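Local atomic coordinates of membrane-anchored mycosin mycp1 (Mycobacterium thermoresistibile, PDB entry 4HVL), a protein that acts as a membrane-anchored, subtilisin-like serine endopeptidase and is an essential component of the mycobacterial type VII (ESX-1) secretion system. Residues 120-125 with 322-327; 176-181 with 317-322; 247-252 with 274-279; 254-259 with 336-341. All blocks are in the same frame, centred on the assembly; numbering follows the deposited sequence.

Interaction 1 (120-125 with 322-327); sequences IGVAPD and AALIRQ
V122 and L324 meet with their side chains at about a right angle, and both methyls of L324 approach the carbonyl oxygen V122 O. CD1 of L324 lies 3.7 Å from that oxygen and packs against CG1 of V122, also at 3.7 Å. CD2 of L324 sits 3.4 Å from V122 O and 4.0 Å from A123 CA, so the leucine fork grips side chain and backbone together. The fork arrives there because L324 CG stands anti to its own carbonyl carbon (chi1 -65°): its CB leaves the helix alongside the loop, and the branched end turns in toward it. CG1 of V122, anti to the backbone N (chi1 179°), is the branch turned to the leucine. One helix residue earlier the approach changes to methyl against methyl: A123 CB lies 3.9 Å from A323 CB and 4.1 Å from L324 CD2, and these two small residues let the loop come near the helix, with A123 and L324 CA atoms 6.1 Å apart.

The loop 120-125 links helix 102-110 to strand 127-132 of the subtilisin fold, and backbone bonds of V122 with V108 and of A123 with I109 tie it back to that helix. L324 is also touched by L367 of helix 363-368. All four touching residues are buried. V122 O, the polar atom that L324 approaches, is hydrogen-bonded to H56 NE2, which is consistent with a contact that is mainly apolar packing.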
# COMPACT_ATOMS: atom_id res chain seq x y z
N ILE A 120 15.42 9.42 -5.08
CA ILE A 120 15.84 8.03 -4.90
C ILE A 120 14.80 7.32 -4.07
O ILE A 120 14.14 7.95 -3.24
CB ILE A 120 17.23 7.90 -4.22
CG1 ILE A 120 17.80 6.48 -4.44
CG2 ILE A 120 17.18 8.30 -2.74
CD1 ILE A 120 19.28 6.36 -4.17
N GLY A 121 14.63 6.02 -4.33
CA GLY A 121 13.73 5.19 -3.55
C GLY A 121 14.29 4.97 -2.16
O GLY A 121 15.49 5.23 -1.89
N VAL A 122 13.42 4.47 -1.29
CA VAL A 122 13.81 4.10 0.06
C VAL A 122 14.82 2.97 0.07
O VAL A 122 15.79 3.02 0.82
CB VAL A 122 12.60 3.69 0.92
CG1 VAL A 122 13.07 3.28 2.31
CG2 VAL A 122 11.60 4.83 0.98
N ALA A 123 14.58 1.96 -0.78
CA ALA A 123 15.39 0.74 -0.82
C ALA A 123 15.89 0.51 -2.24
O ALA A 123 15.50 -0.45 -2.90
CB ALA A 123 14.54 -0.45 -0.38
N PRO A 124 16.79 1.39 -2.71
CA PRO A 124 17.17 1.39 -4.12
C PRO A 124 17.88 0.15 -4.60
O PRO A 124 18.08 0.02 -5.79
CB PRO A 124 18.09 2.60 -4.23
CG PRO A 124 18.67 2.76 -2.86
CD PRO A 124 17.54 2.40 -1.94
N ASP A 125 18.31 -0.74 -3.70
CA ASP A 125 18.92 -1.99 -4.12
C ASP A 125 17.94 -3.18 -4.07
O ASP A 125 18.32 -4.30 -4.38
CB ASP A 125 20.19 -2.30 -3.29
CG ASP A 125 21.41 -1.44 -3.71
OD1 ASP A 125 21.53 -1.04 -4.89
OD2 ASP A 125 22.27 -1.17 -2.83
N ALA A 322 10.77 -1.36 5.68
CA ALA A 322 10.79 -2.75 6.08
C ALA A 322 11.93 -3.47 5.37
O ALA A 322 12.67 -4.25 5.99
CB ALA A 322 9.45 -3.41 5.78
N ALA A 323 12.08 -3.18 4.08
CA ALA A 323 13.16 -3.74 3.28
C ALA A 323 14.55 -3.36 3.82
O ALA A 323 15.47 -4.18 3.86
CB ALA A 323 13.02 -3.28 1.84
N LEU A 324 14.72 -2.11 4.20
CA LEU A 324 15.97 -1.66 4.79
C LEU A 324 16.25 -2.44 6.10
O LEU A 324 17.38 -2.89 6.33
CB LEU A 324 15.89 -0.16 5.10
CG LEU A 324 15.76 0.82 3.93
CD1 LEU A 324 15.92 2.25 4.43
CD2 LEU A 324 16.81 0.52 2.88
N ILE A 325 15.22 -2.58 6.93
CA ILE A 325 15.30 -3.28 8.21
C ILE A 325 15.70 -4.74 8.02
O ILE A 325 16.63 -5.23 8.70
CB ILE A 325 14.00 -3.14 9.03
CG1 ILE A 325 13.87 -1.70 9.58
CG2 ILE A 325 13.97 -4.11 10.19
CD1 ILE A 325 12.47 -1.29 10.01
N ARG A 326 15.05 -5.42 7.08
CA ARG A 326 15.28 -6.84 6.88
C ARG A 326 16.68 -7.09 6.32
O ARG A 326 17.31 -8.11 6.67
CB ARG A 326 14.20 -7.47 5.99
CG ARG A 326 12.80 -7.35 6.56
CD ARG A 326 11.91 -8.50 6.10
NE ARG A 326 12.13 -9.69 6.92
CZ ARG A 326 11.39 -10.80 6.86
NH1 ARG A 326 10.38 -10.89 5.99
NH2 ARG A 326 11.67 -11.83 7.67
N GLN A 327 17.20 -6.17 5.50
CA GLN A 327 18.60 -6.29 5.08
C GLN A 327 19.55 -6.17 6.28
O GLN A 327 20.45 -6.98 6.45
CB GLN A 327 19.01 -5.26 4.01
CG GLN A 327 20.50 -5.41 3.64
CD GLN A 327 21.09 -4.25 2.84
OE1 GLN A 327 20.47 -3.20 2.68
NE2 GLN A 327 22.31 -4.44 2.36

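Interaction 2 (176-181 with 317-322); sequences VINISE and YVSGLA. With ZN (zinc ion), chain B.
V176 and N178, alternate residues of a strand well inside the parallel sheet of the subtilisin fold, face S319 and A322 of helix 311-328, which packs on the sheet in the usual alpha/beta manner. The short segments run antiparallel, at 178° between their directions, with axes 8.6 Å apart. That closeness is consistent with the small residues S319 and A322 facing the strand. S319 inserts nearest N178: its CB lies 3.9 Å from N178 CB. One turn on, A322 CB sits against both methyls of V176, with CG1 and CG2 each 4.1 Å away. V176 CG1, anti to its backbone N (chi1 -174°), also approaches the backbone oxygen S319 O at 3.8 Å, so the valine fork bridges one turn of the helix.

The next shell surrounds these groups. S319 OG makes a weak hydrogen bond back to A315 O in its own helix, while its side chain is touched by I212 of strand 210-214. N178 is flanked by T105 and I109 of helix 102-110, and its backbone pairs with A67 and I69 of the neighbouring strand. The predicted charge-relay residues are close: the side chain of N178 is about 5 Å from that of D70 and about 6 Å from that of S312, and S180 OG is hydrogen-bonded to D70 OD2.

Beyond the strand the chain reaches a zinc site shared with H133 and T134. There E181 bends at chi2 (62°) and binds through a single carboxylate oxygen, OE1 being 2.0 Å from the zinc ion and OE2 4.1 Å.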
# COMPACT_ATOMS: atom_id res chain seq x y z
N VAL A 176 8.88 -8.69 1.66
CA VAL A 176 7.97 -7.58 1.96
C VAL A 176 6.92 -7.55 0.86
O VAL A 176 7.25 -7.69 -0.33
CB VAL A 176 8.72 -6.24 2.01
CG1 VAL A 176 7.81 -5.11 2.46
CG2 VAL A 176 9.93 -6.36 2.93
N ILE A 177 5.64 -7.43 1.26
CA ILE A 177 4.53 -7.30 0.34
C ILE A 177 3.79 -5.98 0.61
O ILE A 177 3.16 -5.80 1.67
CB ILE A 177 3.53 -8.47 0.49
CG1 ILE A 177 4.24 -9.81 0.25
CG2 ILE A 177 2.39 -8.32 -0.51
CD1 ILE A 177 3.40 -11.03 0.49
N ASN A 178 3.86 -5.08 -0.36
CA ASN A 178 3.19 -3.78 -0.27
C ASN A 178 1.84 -3.88 -0.94
O ASN A 178 1.76 -4.12 -2.15
CB ASN A 178 4.03 -2.72 -0.99
CG ASN A 178 3.45 -1.33 -0.88
OD1 ASN A 178 3.69 -0.59 0.08
ND2 ASN A 178 2.71 -0.94 -1.88
N ILE A 179 0.77 -3.69 -0.16
CA ILE A 179 -0.58 -3.76 -0.68
C ILE A 179 -1.17 -2.35 -0.73
O ILE A 179 -1.46 -1.74 0.30
CB ILE A 179 -1.49 -4.67 0.18
CG1 ILE A 179 -0.84 -6.05 0.35
CG2 ILE A 179 -2.88 -4.78 -0.45
CD1 ILE A 179 -1.68 -7.11 1.03
N SER A 180 -1.33 -1.83 -1.94
CA SER A 180 -1.89 -0.52 -2.15
C SER A 180 -3.42 -0.60 -2.12
O SER A 180 -4.07 0.41 -1.92
CB SER A 180 -1.43 0.08 -3.49
OG SER A 180 -0.01 0.13 -3.60
N GLU A 181 -3.99 -1.79 -2.31
CA GLU A 181 -5.46 -1.94 -2.35
C GLU A 181 -6.04 -1.60 -0.98
O GLU A 181 -5.52 -2.05 0.05
CB GLU A 181 -5.84 -3.39 -2.72
CG GLU A 181 -7.32 -3.75 -2.65
CD GLU A 181 -8.18 -2.93 -3.59
OE1 GLU A 181 -7.76 -2.63 -4.71
OE2 GLU A 181 -9.30 -2.57 -3.18
N TYR A 317 6.46 4.10 1.39
CA TYR A 317 7.61 4.47 2.25
C TYR A 317 7.87 3.42 3.34
O TYR A 317 9.02 3.07 3.59
CB TYR A 317 7.47 5.85 2.90
CG TYR A 317 7.62 6.97 1.92
CD1 TYR A 317 8.86 7.32 1.45
CD2 TYR A 317 6.52 7.66 1.45
CE1 TYR A 317 9.00 8.33 0.53
CE2 TYR A 317 6.65 8.68 0.55
CZ TYR A 317 7.89 9.00 0.09
OH TYR A 317 8.01 10.00 -0.83
N VAL A 318 6.81 2.90 3.97
CA VAL A 318 6.93 1.91 5.04
C VAL A 318 7.45 0.56 4.51
O VAL A 318 8.30 -0.06 5.16
CB VAL A 318 5.59 1.73 5.81
CG1 VAL A 318 5.68 0.66 6.88
CG2 VAL A 318 5.17 3.04 6.44
N SER A 319 6.96 0.11 3.37
CA SER A 319 7.50 -1.09 2.71
C SER A 319 9.00 -0.97 2.41
O SER A 319 9.76 -1.89 2.65
CB SER A 319 6.74 -1.41 1.43
OG SER A 319 5.41 -1.77 1.75
N GLY A 320 9.40 0.17 1.88
CA GLY A 320 10.82 0.48 1.74
C GLY A 320 11.62 0.35 3.02
O GLY A 320 12.69 -0.26 3.02
N LEU A 321 11.11 0.95 4.10
CA LEU A 321 11.74 0.85 5.40
C LEU A 321 11.83 -0.58 5.89
O LEU A 321 12.85 -0.98 6.42
CB LEU A 321 10.99 1.67 6.45
CG LEU A 321 11.63 1.60 7.84
CD1 LEU A 321 13.13 1.85 7.78
CD2 LEU A 321 10.95 2.66 8.70
N ALA A 322 10.77 -1.36 5.68
CA ALA A 322 10.79 -2.75 6.08
C ALA A 322 11.93 -3.47 5.37
O ALA A 322 12.67 -4.25 5.99
CB ALA A 322 9.45 -3.41 5.78
ZN ZN B . -6.42 -3.35 -6.04

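Interaction 3 (247-252 with 274-279); sequences SPAWYS and GPWVGA
A249, just after the cis S247-P248 peptide, makes the first contact with W276 through both its methyl and its carbonyl. A249 CB rests 3.9 Å from W276 CD1, at the pyrrole part of the indole, and A249 O comes 3.4 Å from W276 CB. That oxygen accepts a hydrogen bond from T257 OG1, so it already has a partner.

W250 follows with its CB over the six-membered ring of W276, 3.9 Å from the centroid and 28° off the normal, a CH-pi contact. Its own indole leads away from W276 and lays CD1 against a face of the Y251 ring. The opposite face of W276 carries P275 CD and G274 CA near its rim, so the indole is clamped between the 3-10 turn 249-251 and its own turn; W239 adds an edge-to-face partner.

S252 ends the series at the backbone of W276. Its CB is 3.3 Å from W276 O, and a water joins the two residues, lying 2.6 Å from S252 OG and donating to W276 O at 2.7 Å.

W276 occupies the third position of the type I beta turn G274-V277, with CG between backbone N and carbonyl carbon (chi1 44°), which folds the ring back over that turn. Its indole thus packs between the loop before strand 256-261 and the turn before strand 277-282, the outermost strand at one side of the parallel sheet of this subtilisin fold.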
# COMPACT_ATOMS: atom_id res chain seq x y z
N SER A 247 -10.31 -3.09 3.90
CA SER A 247 -9.60 -4.38 3.83
C SER A 247 -8.53 -4.34 2.75
O SER A 247 -8.77 -3.84 1.66
CB SER A 247 -10.57 -5.53 3.51
OG SER A 247 -9.93 -6.80 3.58
N PRO A 248 -7.35 -4.94 3.01
CA PRO A 248 -6.99 -5.78 4.16
C PRO A 248 -6.46 -4.97 5.36
O PRO A 248 -5.93 -5.55 6.32
CB PRO A 248 -5.90 -6.66 3.59
CG PRO A 248 -5.19 -5.74 2.65
CD PRO A 248 -6.28 -4.92 2.01
N ALA A 249 -6.61 -3.65 5.31
CA ALA A 249 -6.15 -2.76 6.41
C ALA A 249 -6.53 -3.25 7.80
O ALA A 249 -5.74 -3.12 8.76
CB ALA A 249 -6.69 -1.34 6.21
N TRP A 250 -7.75 -3.79 7.91
CA TRP A 250 -8.34 -4.20 9.17
C TRP A 250 -7.83 -5.48 9.76
O TRP A 250 -8.26 -5.84 10.84
CB TRP A 250 -9.87 -4.22 9.07
CG TRP A 250 -10.54 -5.41 8.40
CD1 TRP A 250 -10.11 -6.08 7.28
CD2 TRP A 250 -11.76 -6.04 8.79
NE1 TRP A 250 -10.98 -7.07 6.97
CE2 TRP A 250 -12.00 -7.09 7.87
CE3 TRP A 250 -12.66 -5.84 9.85
CZ2 TRP A 250 -13.11 -7.93 7.96
CZ3 TRP A 250 -13.78 -6.67 9.95
CH2 TRP A 250 -14.00 -7.71 9.00
N TYR A 251 -6.92 -6.17 9.06
CA TYR A 251 -6.30 -7.38 9.59
C TYR A 251 -5.12 -7.07 10.52
O TYR A 251 -4.43 -7.98 10.95
CB TYR A 251 -5.86 -8.33 8.44
CG TYR A 251 -7.04 -8.99 7.77
CD1 TYR A 251 -7.76 -9.98 8.43
CD2 TYR A 251 -7.48 -8.61 6.51
CE1 TYR A 251 -8.86 -10.58 7.85
CE2 TYR A 251 -8.58 -9.20 5.93
CZ TYR A 251 -9.27 -10.19 6.60
OH TYR A 251 -10.37 -10.80 6.04
N SER A 252 -4.90 -5.81 10.87
CA SER A 252 -3.86 -5.45 11.84
C SER A 252 -4.06 -6.24 13.14
O SER A 252 -5.16 -6.32 13.63
CB SER A 252 -3.91 -3.95 12.14
OG SER A 252 -2.75 -3.55 12.85
N GLY A 274 -9.06 4.40 11.33
CA GLY A 274 -9.72 3.31 12.00
C GLY A 274 -8.93 2.68 13.13
O GLY A 274 -7.74 3.01 13.32
N PRO A 275 -9.56 1.74 13.86
CA PRO A 275 -8.88 1.09 14.98
C PRO A 275 -7.64 0.28 14.58
O PRO A 275 -6.87 -0.11 15.46
CB PRO A 275 -9.97 0.19 15.59
CG PRO A 275 -10.93 -0.07 14.49
CD PRO A 275 -10.88 1.14 13.58
N TRP A 276 -7.44 0.08 13.27
CA TRP A 276 -6.41 -0.82 12.73
C TRP A 276 -5.18 -0.08 12.20
O TRP A 276 -4.19 -0.71 11.86
CB TRP A 276 -7.01 -1.69 11.61
CG TRP A 276 -7.87 -0.86 10.68
CD1 TRP A 276 -7.44 0.08 9.79
CD2 TRP A 276 -9.30 -0.84 10.62
NE1 TRP A 276 -8.49 0.67 9.17
CE2 TRP A 276 -9.66 0.12 9.64
CE3 TRP A 276 -10.31 -1.55 11.26
CZ2 TRP A 276 -10.98 0.39 9.30
CZ3 TRP A 276 -11.63 -1.30 10.92
CH2 TRP A 276 -11.96 -0.33 9.93
N VAL A 277 -5.22 1.24 12.12
CA VAL A 277 -4.08 2.01 11.59
C VAL A 277 -2.92 1.92 12.61
O VAL A 277 -3.14 2.12 13.80
CB VAL A 277 -4.48 3.48 11.33
CG1 VAL A 277 -3.28 4.30 10.83
CG2 VAL A 277 -5.62 3.56 10.35
N GLY A 278 -1.72 1.60 12.14
CA GLY A 278 -0.54 1.36 12.99
C GLY A 278 0.57 2.40 12.88
O GLY A 278 1.38 2.56 13.80
N ALA A 279 0.62 3.13 11.77
CA ALA A 279 1.69 4.05 11.50
C ALA A 279 1.29 5.00 10.38
O ALA A 279 0.21 4.86 9.78
CB ALA A 279 2.93 3.28 11.11
O HOH W 1 -1.59 -1.51 11.72

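Interaction 4 (254-259 with 336-341); sequences LVLTVG and QVINRI
L256 carries the whole strand side of this contact, packing against I338 and I341 one turn apart on helix 334-343. The tight part is near the backbone. L256 CB lies 3.7 Å from I338 CG1, and the two side chains slide past each other in opposite directions, so that CG1 of I338 also comes 4.1 Å from L256 CD2. With CG anti to the backbone N (chi1 175°), L256 reaches outward from the sheet and brings CD2 to within 3.9 Å of I341 CG2, the two side chains meeting at a slant.

Successive residues point to different sides: L256 toward the helix, V255 away, where it touches V200 of helix 194-206. The sheet is thus covered from both faces here, as expected for the alpha/beta/alpha layers of a subtilisin fold. On the helix face L256 is enclosed further by I212 of the adjoining strand and V318 of helix 311-328, while I341 packs on I325 of that same helix.

Solvent is reached on the outer side of I338. Although this residue packs closely on L256 with its inner side, it is partly exposed, whereas I341 is buried. The I338 side chain is about 5 Å from a bound imidazole, probably from the crystallisation liquor, and V210 also touches it. Q336 and N339 lie on the exposed part of the helix and make no contact with the strand. R340, also partly exposed, extends from the helix to the last modelled residues, where NE and NH2 are hydrogen-bonded to A366 O and W369 O.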
# COMPACT_ATOMS: atom_id res chain seq x y z
N LEU A 254 -1.67 -8.39 11.90
CA LEU A 254 -1.10 -9.26 10.86
C LEU A 254 -0.45 -8.45 9.77
O LEU A 254 0.55 -8.86 9.20
CB LEU A 254 -2.17 -10.14 10.21
CG LEU A 254 -2.61 -11.38 10.92
CD1 LEU A 254 -3.42 -12.23 9.93
CD2 LEU A 254 -1.42 -12.16 11.46
N VAL A 255 -1.06 -7.31 9.47
CA VAL A 255 -0.52 -6.32 8.56
C VAL A 255 -0.23 -5.05 9.36
O VAL A 255 -0.87 -4.78 10.38
CB VAL A 255 -1.51 -5.98 7.41
CG1 VAL A 255 -2.01 -7.23 6.69
CG2 VAL A 255 -2.67 -5.13 7.90
N LEU A 256 0.72 -4.28 8.89
CA LEU A 256 0.91 -2.90 9.36
C LEU A 256 0.23 -1.93 8.36
O LEU A 256 0.64 -1.78 7.21
CB LEU A 256 2.39 -2.59 9.51
CG LEU A 256 2.79 -1.15 9.86
CD1 LEU A 256 2.12 -0.76 11.18
CD2 LEU A 256 4.30 -1.01 9.94
N THR A 257 -0.82 -1.28 8.84
CA THR A 257 -1.62 -0.39 8.04
C THR A 257 -1.16 1.05 8.22
O THR A 257 -1.00 1.53 9.35
CB THR A 257 -3.10 -0.56 8.43
OG1 THR A 257 -3.50 -1.89 8.09
CG2 THR A 257 -4.01 0.46 7.74
N VAL A 258 -0.94 1.72 7.09
CA VAL A 258 -0.25 3.00 7.07
C VAL A 258 -1.16 4.14 6.57
O VAL A 258 -1.62 4.15 5.41
CB VAL A 258 1.01 2.94 6.17
CG1 VAL A 258 1.86 4.20 6.33
CG2 VAL A 258 1.82 1.70 6.49
N GLY A 259 -1.38 5.11 7.45
CA GLY A 259 -2.08 6.35 7.13
C GLY A 259 -1.15 7.41 6.57
O GLY A 259 0.06 7.22 6.51
N GLN A 336 8.62 -8.79 14.42
CA GLN A 336 9.66 -7.95 14.99
C GLN A 336 9.98 -6.78 14.06
O GLN A 336 10.29 -5.69 14.53
CB GLN A 336 10.92 -8.77 15.28
CG GLN A 336 10.77 -9.77 16.42
CD GLN A 336 11.94 -10.74 16.49
OE1 GLN A 336 12.39 -11.28 15.47
NE2 GLN A 336 12.44 -10.95 17.68
N VAL A 337 9.89 -6.98 12.74
CA VAL A 337 10.14 -5.87 11.82
C VAL A 337 9.12 -4.76 12.05
O VAL A 337 9.47 -3.61 12.28
CB VAL A 337 10.11 -6.32 10.34
CG1 VAL A 337 10.24 -5.11 9.40
CG2 VAL A 337 11.24 -7.31 10.05
N ILE A 338 7.86 -5.14 12.00
CA ILE A 338 6.75 -4.24 12.20
C ILE A 338 6.83 -3.56 13.54
O ILE A 338 6.57 -2.36 13.63
CB ILE A 338 5.41 -5.03 12.12
CG1 ILE A 338 4.87 -5.01 10.72
CG2 ILE A 338 4.31 -4.43 13.00
CD1 ILE A 338 5.86 -5.34 9.66
N ASN A 339 7.12 -4.32 14.59
CA ASN A 339 7.13 -3.76 15.94
C ASN A 339 8.25 -2.73 16.08
O ASN A 339 8.09 -1.73 16.78
CB ASN A 339 7.24 -4.86 17.00
CG ASN A 339 5.94 -5.64 17.20
OD1 ASN A 339 4.84 -5.18 16.87
ND2 ASN A 339 6.07 -6.82 17.75
N ARG A 340 9.35 -2.96 15.37
CA ARG A 340 10.46 -2.04 15.34
C ARG A 340 10.05 -0.73 14.65
O ARG A 340 10.39 0.37 15.12
CB ARG A 340 11.64 -2.68 14.62
CG ARG A 340 12.90 -1.83 14.58
CD ARG A 340 13.36 -1.49 16.00
NE ARG A 340 14.56 -0.67 15.99
CZ ARG A 340 15.17 -0.21 17.08
NH1 ARG A 340 14.69 -0.50 18.29
NH2 ARG A 340 16.26 0.53 16.96
N ILE A 341 9.33 -0.85 13.53
CA ILE A 341 8.84 0.32 12.81
C ILE A 341 7.93 1.16 13.72
O ILE A 341 8.13 2.37 13.81
CB ILE A 341 8.13 -0.05 11.50
CG1 ILE A 341 9.13 -0.64 10.50
CG2 ILE A 341 7.42 1.17 10.90
CD1 ILE A 341 8.50 -1.36 9.33

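Overall arrangement
Interactions 1 and 2 share helix 311-328: in interaction 1 L324 and A323 meet a loop, in interaction 2 S319 and A322 meet a strand. A322 lies in both segments but takes part only in 2. Interaction 4 adds the following helix, I325 CD1 meeting I341 CG1 at 3.4 Å. Interactions 3 and 4 use neighbouring strands, joined by a probable hydrogen bond, A279 O to G259 N, 2.8 Å. Interaction 2 is the most central, its centre about 6 Å from that of the chain; it borders the predicted active site and includes the zinc ligand E181. Interactions 1 and 4 are apolar and mainly buried, 4 opening at I338, whereas interaction 3, partly buried, adds an aromatic face and a bridging water.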